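Local coordinates for Low molecular weight heat shock protein (Xanthomonas axonopodis pv. citri, PDB 3GLA) that probably acts as a small heat-shock protein, a chaperone of the alpha-crystallin family that keeps unfolding proteins from aggregating under stress, at residues Gln2-Val7 with Phe66-Ala71; Phe70-Ser75 with Ile92-Arg97. All blocks are in the same frame, centred on the assembly; numbering follows the deposited sequence.

Both contacts join the two sheets of the alpha-crystallin beta sandwich, and both use strand 64-71, interaction 2 starting on F70 and A71 where interaction 1 ends. Their centres lie 16 Å apart. Interaction 1 is partly buried: aromatic, proline and valine side chains pack on one face of the strand, and R68 carries the polar part next to the second subunit. Interaction 2 is a smaller surface contact, at the end of strand 89-95 and the loop that follows strand 64-71. It rests on a backbone hydrogen bond and a water bridge, with one thin apolar touch. Side chains thus dominate interaction 1, and main-chain atoms interaction 2.

Interaction 1: residues Gln2-Val7 with Phe66-Ala71; sequences QWVPRV and FHRRFA. With PO4 (phosphate ion), chain D.
W3, P5 and V7 pack against F66, R68 and F70 in a mixed aromatic, apolar and polar contact. It lays the N-terminal loop before strand 7-11 over strand 64-71, and so joins the two sheets of the sandwich. W3 and F66 lie side by side as a T-shaped pair, with the F66 edge toward the W3 face. Their six-membered rings are 5.0 Å apart between centroids, with planes at 73°. P5 crosses F66 at about a right angle, its CD 3.5 Å from F66 CB.

V4 CG1 lies over one R68 guanidinium face, toward the rim, and F70 CZ lies 3.5 Å above the centre of the opposite face. R68 NH1 donates to P5 O at 2.7 Å, with a bent N-H...O angle of 134°. V7 CG2 meets F70 CZ tip to tip at 3.7 Å. Water 1 joins the two backbones, donating to W3 O and accepting from H67 N. R6 NE donates to phosphate O3 at 2.8 Å; R6 NE of the second subunit also binds this ion, probably from the crystallisation liquor.

E60 of the second subunit forms a salt bridge with R68 NH1 and accepts a hydrogen bond from V7 N. The R68 guanidinium is therefore flanked on both faces by carbon atoms and bonded to a carbonyl and a carboxylate, which ties this loop to the dimer interface and probably favours the charged form of E60.

Interaction 2: residues Phe70-Ser75 with Ile92-Arg97; sequences FALPDS and IRIPKR
S75 O takes the backbone N-H of R97 in a hydrogen bond of 2.7 Å. The bond is nearly straight, with an N-H...O angle of 166°. The same oxygen also receives a CA-H...O contact from K96 CA at 3.1 Å. Two neighbouring residues of 92-97 therefore grip one carbonyl of the loop after strand 64-71.

R97 packs alongside this bond. Its CG lies 3.4 Å from S75 O, and its chain runs on extended from CG to NE past D74. Water 2 bridges the gap there. It donates to D74 O at 2.6 Å and accepts a weak hydrogen bond from R97 NE. The loop thus presents two successive carbonyls, one to the backbone of R97 and one, through water, to its side chain.

S75 OG faces the aliphatic part of K96, 3.9 Å from its CG. K96 extends beyond CG and leads its amine away from the contact, to a salt bridge with E11.

Deeper in, L72 and I94 reach toward each other tip to tip, with L72 CD1 4.2 Å from I94 CD1. This touch is loose. L39 and M34, of strands 38-45 and 31-35, pack on both residues, so the pair belongs to the apolar filling between the two sheets.

The contact joins the loop after strand 64-71 to the end of strand 89-95 and the residues just after it. Its one direct hydrogen bond joins backbone atoms, and the R97 side chain adds a weaker link by water. The chemistry implies that across this contact the polar link is mainly main-chain, while the K96 amine is held by E11 and E12.

Interaction 1: residues Gln2-Val7 with Phe66-Ala71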
ATOM      1  N   GLN B   2      -9.803 -11.563  -3.931  1.00 34.96           N
ATOM      2  CA  GLN B   2      -8.953 -10.975  -5.038  1.00 33.32           C
ATOM      3  C   GLN B   2      -8.420  -9.651  -4.599  1.00 32.01           C
ATOM      4  O   GLN B   2      -9.175  -8.813  -4.018  1.00 32.74           O
ATOM      5  CB  GLN B   2      -9.881 -10.602  -6.241  1.00 34.51           C
ATOM      6  CG  GLN B   2      -9.423 -10.858  -7.765  1.00 42.36           C
ATOM      7  CD  GLN B   2      -7.992 -11.124  -8.037  1.00 44.74           C
ATOM      8  OE1 GLN B   2      -7.618 -12.255  -8.176  1.00 53.16           O
ATOM      9  NE2 GLN B   2      -7.160 -10.068  -8.144  1.00 40.55           N
ATOM     10  N   TRP B   3      -7.166  -9.388  -4.957  1.00 27.36           N
ATOM     11  CA  TRP B   3      -6.608  -8.226  -4.464  1.00 20.37           C
ATOM     12  C   TRP B   3      -7.019  -7.277  -5.656  1.00 19.56           C
ATOM     13  O   TRP B   3      -6.761  -7.572  -6.847  1.00 19.34           O
ATOM     14  CB  TRP B   3      -5.118  -8.346  -4.363  1.00 17.53           C
ATOM     15  CG  TRP B   3      -4.351  -7.133  -3.969  1.00 14.46           C
ATOM     16  CD1 TRP B   3      -4.803  -5.983  -3.238  1.00 18.16           C
ATOM     17  CD2 TRP B   3      -2.979  -6.976  -4.145  1.00 18.54           C
ATOM     18  NE1 TRP B   3      -3.749  -5.154  -3.053  1.00 20.44           N
ATOM     19  CE2 TRP B   3      -2.615  -5.722  -3.519  1.00 23.06           C
ATOM     20  CE3 TRP B   3      -2.023  -7.732  -4.716  1.00 25.32           C
ATOM     21  CZ2 TRP B   3      -1.401  -5.236  -3.533  1.00 23.57           C
ATOM     22  CZ3 TRP B   3      -0.722  -7.210  -4.721  1.00 24.28           C
ATOM     23  CH2 TRP B   3      -0.430  -5.976  -4.120  1.00 26.39           C
ATOM     24  N   VAL B   4      -7.616  -6.148  -5.311  1.00 18.21           N
ATOM     25  CA  VAL B   4      -7.842  -5.101  -6.283  1.00 16.63           C
ATOM     26  C   VAL B   4      -7.147  -3.881  -5.669  1.00 17.20           C
ATOM     27  O   VAL B   4      -7.714  -3.159  -4.890  1.00 18.28           O
ATOM     28  CB  VAL B   4      -9.344  -4.843  -6.390  1.00 17.50           C
ATOM     29  CG1 VAL B   4      -9.586  -3.751  -7.380  1.00 18.95           C
ATOM     30  CG2 VAL B   4     -10.054  -6.116  -6.925  1.00 22.94           C
ATOM     31  N   PRO B   5      -5.919  -3.636  -6.069  1.00 14.93           N
ATOM     32  CA  PRO B   5      -5.155  -2.579  -5.485  1.00 15.45           C
ATOM     33  C   PRO B   5      -5.797  -1.258  -5.889  1.00 16.22           C
ATOM     34  O   PRO B   5      -6.114  -1.050  -7.014  1.00 17.32           O
ATOM     35  CB  PRO B   5      -3.765  -2.678  -6.130  1.00 15.08           C
ATOM     36  CG  PRO B   5      -3.828  -3.865  -6.936  1.00 20.60           C
ATOM     37  CD  PRO B   5      -5.134  -4.502  -6.955  1.00 15.51           C
ATOM     38  N   ARG B   6      -5.919  -0.374  -4.936  1.00 15.11           N
ATOM     39  CA  ARG B   6      -6.576   0.909  -5.211  1.00 14.62           C
ATOM     40  C   ARG B   6      -5.718   1.868  -5.943  1.00 14.77           C
ATOM     41  O   ARG B   6      -4.510   1.892  -5.746  1.00 15.29           O
ATOM     42  CB  ARG B   6      -6.954   1.544  -3.866  1.00 16.01           C
ATOM     43  CG  ARG B   6      -8.165   0.694  -3.279  1.00 13.61           C
ATOM     44  CD  ARG B   6      -8.371   1.159  -1.828  1.00 17.29           C
ATOM     45  NE  ARG B   6      -9.578   0.464  -1.436  1.00 17.98           N
ATOM     46  CZ  ARG B   6     -10.797   0.922  -1.551  1.00 17.98           C
ATOM     47  NH1 ARG B   6     -11.103   2.090  -1.983  1.00 17.92           N
ATOM     48  NH2 ARG B   6     -11.764   0.064  -1.161  1.00 23.07           N
ATOM     49  N   VAL B   7      -6.317   2.624  -6.840  1.00 13.18           N
ATOM     50  CA  VAL B   7      -5.562   3.510  -7.746  1.00 16.46           C
ATOM     51  C   VAL B   7      -6.274   4.857  -7.760  1.00 15.45           C
ATOM     52  O   VAL B   7      -7.538   4.947  -7.638  1.00 16.60           O
ATOM     53  CB  VAL B   7      -5.713   2.909  -9.105  1.00 19.19           C
ATOM     54  CG1 VAL B   7      -5.375   3.853 -10.160  1.00 24.67           C
ATOM     55  CG2 VAL B   7      -4.834   1.619  -9.141  1.00 16.56           C
ATOM     56  N   PHE B  66      -2.942  -9.549  -9.181  1.00 18.75           N
ATOM     57  CA  PHE B  66      -3.887  -8.490  -9.458  1.00 18.75           C
ATOM     58  C   PHE B  66      -3.656  -8.084 -10.928  1.00 19.61           C
ATOM     59  O   PHE B  66      -2.617  -8.353 -11.498  1.00 18.27           O
ATOM     60  CB  PHE B  66      -3.615  -7.215  -8.589  1.00 18.87           C
ATOM     61  CG  PHE B  66      -2.305  -6.606  -8.823  1.00 19.07           C
ATOM     62  CD1 PHE B  66      -2.196  -5.545  -9.763  1.00 19.31           C
ATOM     63  CD2 PHE B  66      -1.177  -7.052  -8.120  1.00 24.04           C
ATOM     64  CE1 PHE B  66      -0.983  -4.909  -9.975  1.00 21.50           C
ATOM     65  CE2 PHE B  66       0.100  -6.428  -8.359  1.00 24.15           C
ATOM     66  CZ  PHE B  66       0.154  -5.337  -9.311  1.00 22.27           C
ATOM     67  N   HIS B  67      -4.693  -7.499 -11.496  1.00 18.93           N
ATOM     68  CA  HIS B  67      -4.572  -6.956 -12.827  1.00 18.83           C
ATOM     69  C   HIS B  67      -5.705  -6.017 -12.992  1.00 16.87           C
ATOM     70  O   HIS B  67      -6.868  -6.376 -12.848  1.00 20.98           O
ATOM     71  CB  HIS B  67      -4.744  -8.134 -13.726  1.00 21.24           C
ATOM     72  CG  HIS B  67      -4.612  -7.824 -15.149  1.00 25.84           C
ATOM     73  ND1 HIS B  67      -4.226  -6.599 -15.653  1.00 27.11           N
ATOM     74  CD2 HIS B  67      -4.713  -8.653 -16.219  1.00 30.58           C
ATOM     75  CE1 HIS B  67      -4.163  -6.667 -16.987  1.00 25.43           C
ATOM     76  NE2 HIS B  67      -4.439  -7.892 -17.340  1.00 32.45           N
ATOM     77  N   ARG B  68      -5.369  -4.784 -13.163  1.00 16.85           N
ATOM     78  CA  ARG B  68      -6.405  -3.803 -13.339  1.00 17.30           C
ATOM     79  C   ARG B  68      -5.999  -3.115 -14.668  1.00 18.22           C
ATOM     80  O   ARG B  68      -4.836  -2.984 -15.032  1.00 19.27           O
ATOM     81  CB  ARG B  68      -6.364  -2.756 -12.261  1.00 16.46           C
ATOM     82  CG  ARG B  68      -6.688  -3.514 -10.915  1.00 15.63           C
ATOM     83  CD  ARG B  68      -7.130  -2.508  -9.836  1.00 15.56           C
ATOM     84  NE  ARG B  68      -8.415  -1.941 -10.125  1.00 15.64           N
ATOM     85  CZ  ARG B  68      -8.813  -0.798  -9.542  1.00 16.50           C
ATOM     86  NH1 ARG B  68      -7.996  -0.076  -8.754  1.00 16.16           N
ATOM     87  NH2 ARG B  68      -9.997  -0.338  -9.838  1.00 16.61           N
ATOM     88  N   ARG B  69      -7.071  -2.661 -15.276  1.00 18.50           N
ATOM     89  CA  ARG B  69      -6.992  -1.945 -16.583  1.00 18.99           C
ATOM     90  C   ARG B  69      -7.701  -0.692 -16.451  1.00 17.15           C
ATOM     91  O   ARG B  69      -8.808  -0.569 -15.846  1.00 19.15           O
ATOM     92  CB  ARG B  69      -7.679  -2.834 -17.638  1.00 18.31           C
ATOM     93  CG  ARG B  69      -6.932  -4.112 -17.924  1.00 24.01           C
ATOM     94  CD  ARG B  69      -7.748  -5.165 -18.932  1.00 28.28           C
ATOM     95  NE  ARG B  69      -8.257  -6.140 -18.032  1.00 49.37           N
ATOM     96  CZ  ARG B  69      -7.904  -7.383 -17.831  1.00 45.76           C
ATOM     97  NH1 ARG B  69      -7.135  -8.098 -18.647  1.00 49.56           N
ATOM     98  NH2 ARG B  69      -8.473  -7.954 -16.816  1.00 54.97           N
ATOM     99  N   PHE B  70      -7.129   0.344 -17.051  1.00 18.54           N
ATOM    100  CA  PHE B  70      -7.722   1.644 -16.988  1.00 18.30           C
ATOM    101  C   PHE B  70      -7.701   2.237 -18.406  1.00 21.30           C
ATOM    102  O   PHE B  70      -6.661   2.672 -18.875  1.00 19.11           O
ATOM    103  CB  PHE B  70      -7.046   2.587 -16.075  1.00 19.06           C
ATOM    104  CG  PHE B  70      -6.944   2.014 -14.664  1.00 19.01           C
ATOM    105  CD1 PHE B  70      -5.864   1.192 -14.329  1.00 18.09           C
ATOM    106  CD2 PHE B  70      -8.035   2.071 -13.826  1.00 18.51           C
ATOM    107  CE1 PHE B  70      -5.769   0.611 -13.069  1.00 18.60           C
ATOM    108  CE2 PHE B  70      -7.973   1.450 -12.535  1.00 19.60           C
ATOM    109  CZ  PHE B  70      -6.815   0.734 -12.181  1.00 20.06           C
ATOM    110  N   ALA B  71      -8.841   2.275 -19.053  1.00 21.14           N
ATOM    111  CA  ALA B  71      -8.879   3.002 -20.330  1.00 23.24           C
ATOM    112  C   ALA B  71      -8.614   4.475 -20.011  1.00 21.73           C
ATOM    113  O   ALA B  71      -9.159   5.066 -19.102  1.00 23.79           O
ATOM    114  CB  ALA B  71     -10.348   2.864 -20.871  1.00 23.85           C
TER
HETATM  115  P   PO4 D   2      -9.540  -3.008   0.157  1.00 36.28           P
HETATM  116  O1  PO4 D   2      -9.977  -4.350  -0.126  1.00 32.89           O
HETATM  117  O2  PO4 D   2      -8.182  -3.074   1.015  1.00 33.75           O
HETATM  118  O3  PO4 D   2      -9.124  -2.275  -1.117  1.00 30.67           O
HETATM  119  O4  PO4 D   2     -10.366  -2.121   0.967  1.00 44.03           O
HETATM  120  O   HOH W   1      -6.777  -6.761  -9.554  1.00 20.62           O

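Interaction 2: residues Phe70-Ser75 with Ile92-Arg97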
ATOM      1  N   PHE B  70      -7.129   0.344 -17.051  1.00 18.54           N
ATOM      2  CA  PHE B  70      -7.722   1.644 -16.988  1.00 18.30           C
ATOM      3  C   PHE B  70      -7.701   2.237 -18.406  1.00 21.30           C
ATOM      4  O   PHE B  70      -6.661   2.672 -18.875  1.00 19.11           O
ATOM      5  CB  PHE B  70      -7.046   2.587 -16.075  1.00 19.06           C
ATOM      6  CG  PHE B  70      -6.944   2.014 -14.664  1.00 19.01           C
ATOM      7  CD1 PHE B  70      -5.864   1.192 -14.329  1.00 18.09           C
ATOM      8  CD2 PHE B  70      -8.035   2.071 -13.826  1.00 18.51           C
ATOM      9  CE1 PHE B  70      -5.769   0.611 -13.069  1.00 18.60           C
ATOM     10  CE2 PHE B  70      -7.973   1.450 -12.535  1.00 19.60           C
ATOM     11  CZ  PHE B  70      -6.815   0.734 -12.181  1.00 20.06           C
ATOM     12  N   ALA B  71      -8.841   2.275 -19.053  1.00 21.14           N
ATOM     13  CA  ALA B  71      -8.879   3.002 -20.330  1.00 23.24           C
ATOM     14  C   ALA B  71      -8.614   4.475 -20.011  1.00 21.73           C
ATOM     15  O   ALA B  71      -9.159   5.066 -19.102  1.00 23.79           O
ATOM     16  CB  ALA B  71     -10.348   2.864 -20.871  1.00 23.85           C
ATOM     17  N   LEU B  72      -7.741   5.155 -20.786  1.00 23.19           N
ATOM     18  CA  LEU B  72      -7.451   6.515 -20.551  1.00 21.03           C
ATOM     19  C   LEU B  72      -7.886   7.288 -21.854  1.00 21.70           C
ATOM     20  O   LEU B  72      -8.152   6.629 -22.871  1.00 23.23           O
ATOM     21  CB  LEU B  72      -5.943   6.660 -20.477  1.00 21.65           C
ATOM     22  CG  LEU B  72      -5.352   6.007 -19.182  1.00 23.68           C
ATOM     23  CD1 LEU B  72      -3.847   6.190 -19.327  1.00 22.61           C
ATOM     24  CD2 LEU B  72      -5.833   6.798 -18.008  1.00 25.31           C
ATOM     25  N   PRO B  73      -8.003   8.564 -21.705  1.00 23.09           N
ATOM     26  CA  PRO B  73      -8.435   9.377 -22.894  1.00 25.72           C
ATOM     27  C   PRO B  73      -7.447   9.191 -23.994  1.00 28.24           C
ATOM     28  O   PRO B  73      -6.241   8.900 -23.781  1.00 25.67           O
ATOM     29  CB  PRO B  73      -8.318  10.803 -22.390  1.00 24.11           C
ATOM     30  CG  PRO B  73      -8.677  10.706 -20.922  1.00 27.37           C
ATOM     31  CD  PRO B  73      -7.843   9.451 -20.564  1.00 22.58           C
ATOM     32  N   ASP B  74      -7.956   9.394 -25.218  1.00 28.35           N
ATOM     33  CA  ASP B  74      -7.146   9.261 -26.391  1.00 29.97           C
ATOM     34  C   ASP B  74      -5.954  10.117 -26.380  1.00 26.25           C
ATOM     35  O   ASP B  74      -4.955   9.807 -27.088  1.00 28.63           O
ATOM     36  CB  ASP B  74      -8.002   9.626 -27.607  1.00 31.66           C
ATOM     37  CG  ASP B  74      -8.804   8.446 -28.074  1.00 41.05           C
ATOM     38  OD1 ASP B  74      -9.545   8.590 -29.082  1.00 49.47           O
ATOM     39  OD2 ASP B  74      -8.685   7.341 -27.478  1.00 44.87           O
ATOM     40  N   SER B  75      -5.962  11.159 -25.601  1.00 24.79           N
ATOM     41  CA  SER B  75      -4.808  11.993 -25.501  1.00 23.46           C
ATOM     42  C   SER B  75      -3.584  11.309 -24.845  1.00 23.42           C
ATOM     43  O   SER B  75      -2.458  11.745 -24.943  1.00 24.26           O
ATOM     44  CB  SER B  75      -5.062  13.233 -24.714  1.00 23.62           C
ATOM     45  OG  SER B  75      -5.421  12.966 -23.302  1.00 26.47           O
ATOM     46  N   ILE B  92       2.522   6.086 -12.004  1.00 17.02           N
ATOM     47  CA  ILE B  92       2.733   5.866 -13.431  1.00 16.83           C
ATOM     48  C   ILE B  92       2.406   7.171 -14.083  1.00 19.20           C
ATOM     49  O   ILE B  92       1.323   7.738 -13.841  1.00 18.55           O
ATOM     50  CB  ILE B  92       1.766   4.887 -13.911  1.00 18.49           C
ATOM     51  CG1 ILE B  92       2.093   3.514 -13.209  1.00 17.83           C
ATOM     52  CG2 ILE B  92       1.978   4.663 -15.418  1.00 19.43           C
ATOM     53  CD1 ILE B  92       1.077   2.454 -13.528  1.00 18.82           C
ATOM     54  N   ARG B  93       3.323   7.655 -14.969  1.00 18.59           N
ATOM     55  CA  ARG B  93       3.023   8.934 -15.616  1.00 20.95           C
ATOM     56  C   ARG B  93       2.877   8.647 -17.055  1.00 21.97           C
ATOM     57  O   ARG B  93       3.650   7.916 -17.670  1.00 20.55           O
ATOM     58  CB  ARG B  93       4.141   9.945 -15.404  1.00 24.48           C
ATOM     59  CG  ARG B  93       4.302  10.290 -13.954  1.00 30.42           C
ATOM     60  CD  ARG B  93       5.146  11.534 -13.757  1.00 41.73           C
ATOM     61  NE  ARG B  93       4.545  12.217 -12.640  1.00 50.94           N
ATOM     62  CZ  ARG B  93       3.959  13.399 -12.731  1.00 58.50           C
ATOM     63  NH1 ARG B  93       3.402  13.932 -11.645  1.00 60.78           N
ATOM     64  NH2 ARG B  93       3.935  14.059 -13.892  1.00 57.47           N
ATOM     65  N   ILE B  94       1.826   9.197 -17.660  1.00 19.72           N
ATOM     66  CA  ILE B  94       1.499   8.875 -19.013  1.00 19.36           C
ATOM     67  C   ILE B  94       1.370  10.239 -19.700  1.00 21.18           C
ATOM     68  O   ILE B  94       0.498  11.006 -19.441  1.00 20.05           O
ATOM     69  CB  ILE B  94       0.217   8.203 -19.152  1.00 21.58           C
ATOM     70  CG1 ILE B  94       0.173   6.866 -18.320  1.00 19.88           C
ATOM     71  CG2 ILE B  94      -0.064   7.778 -20.615  1.00 19.76           C
ATOM     72  CD1 ILE B  94      -0.581   7.196 -16.956  1.00 23.24           C
ATOM     73  N   PRO B  95       2.310  10.530 -20.598  1.00 20.95           N
ATOM     74  CA  PRO B  95       2.233  11.876 -21.176  1.00 20.89           C
ATOM     75  C   PRO B  95       1.132  11.957 -22.133  1.00 20.65           C
ATOM     76  O   PRO B  95       0.638  10.959 -22.662  1.00 20.61           O
ATOM     77  CB  PRO B  95       3.584  11.974 -21.947  1.00 23.49           C
ATOM     78  CG  PRO B  95       4.010  10.589 -22.193  1.00 24.41           C
ATOM     79  CD  PRO B  95       3.461   9.712 -21.044  1.00 22.85           C
ATOM     80  N   LYS B  96       0.684  13.212 -22.400  1.00 23.88           N
ATOM     81  CA  LYS B  96      -0.313  13.372 -23.423  1.00 23.70           C
ATOM     82  C   LYS B  96       0.363  13.633 -24.778  1.00 21.08           C
ATOM     83  O   LYS B  96       1.465  14.120 -24.780  1.00 24.51           O
ATOM     84  CB  LYS B  96      -1.182  14.581 -23.118  1.00 24.10           C
ATOM     85  CG  LYS B  96      -2.074  14.309 -21.922  1.00 26.23           C
ATOM     86  CD  LYS B  96      -2.723  15.648 -21.591  1.00 33.55           C
ATOM     87  CE  LYS B  96      -3.783  15.407 -20.538  1.00 31.79           C
ATOM     88  NZ  LYS B  96      -4.541  16.666 -20.285  1.00 30.32           N
ATOM     89  N   ARG B  97      -0.347  13.229 -25.767  1.00 21.11           N
ATOM     90  CA  ARG B  97       0.027  13.392 -27.234  1.00 22.92           C
ATOM     91  C   ARG B  97      -0.091  14.865 -27.459  1.00 23.21           C
ATOM     92  O   ARG B  97      -1.062  15.547 -27.018  1.00 23.37           O
ATOM     93  CB  ARG B  97      -0.876  12.677 -28.117  1.00 22.74           C
ATOM     94  CG  ARG B  97      -0.839  11.092 -27.903  1.00 25.37           C
ATOM     95  CD  ARG B  97      -1.628  10.379 -28.802  1.00 28.78           C
ATOM     96  NE  ARG B  97      -1.218   9.008 -28.519  1.00 34.57           N
ATOM     97  CZ  ARG B  97      -0.201   8.318 -29.098  1.00 36.77           C
ATOM     98  NH1 ARG B  97       0.038   7.044 -28.660  1.00 39.39           N
ATOM     99  NH2 ARG B  97       0.528   8.798 -30.155  1.00 29.35           N
TER
HETATM  100  O   HOH W   2      -3.760   7.863 -28.419  1.00 44.48           O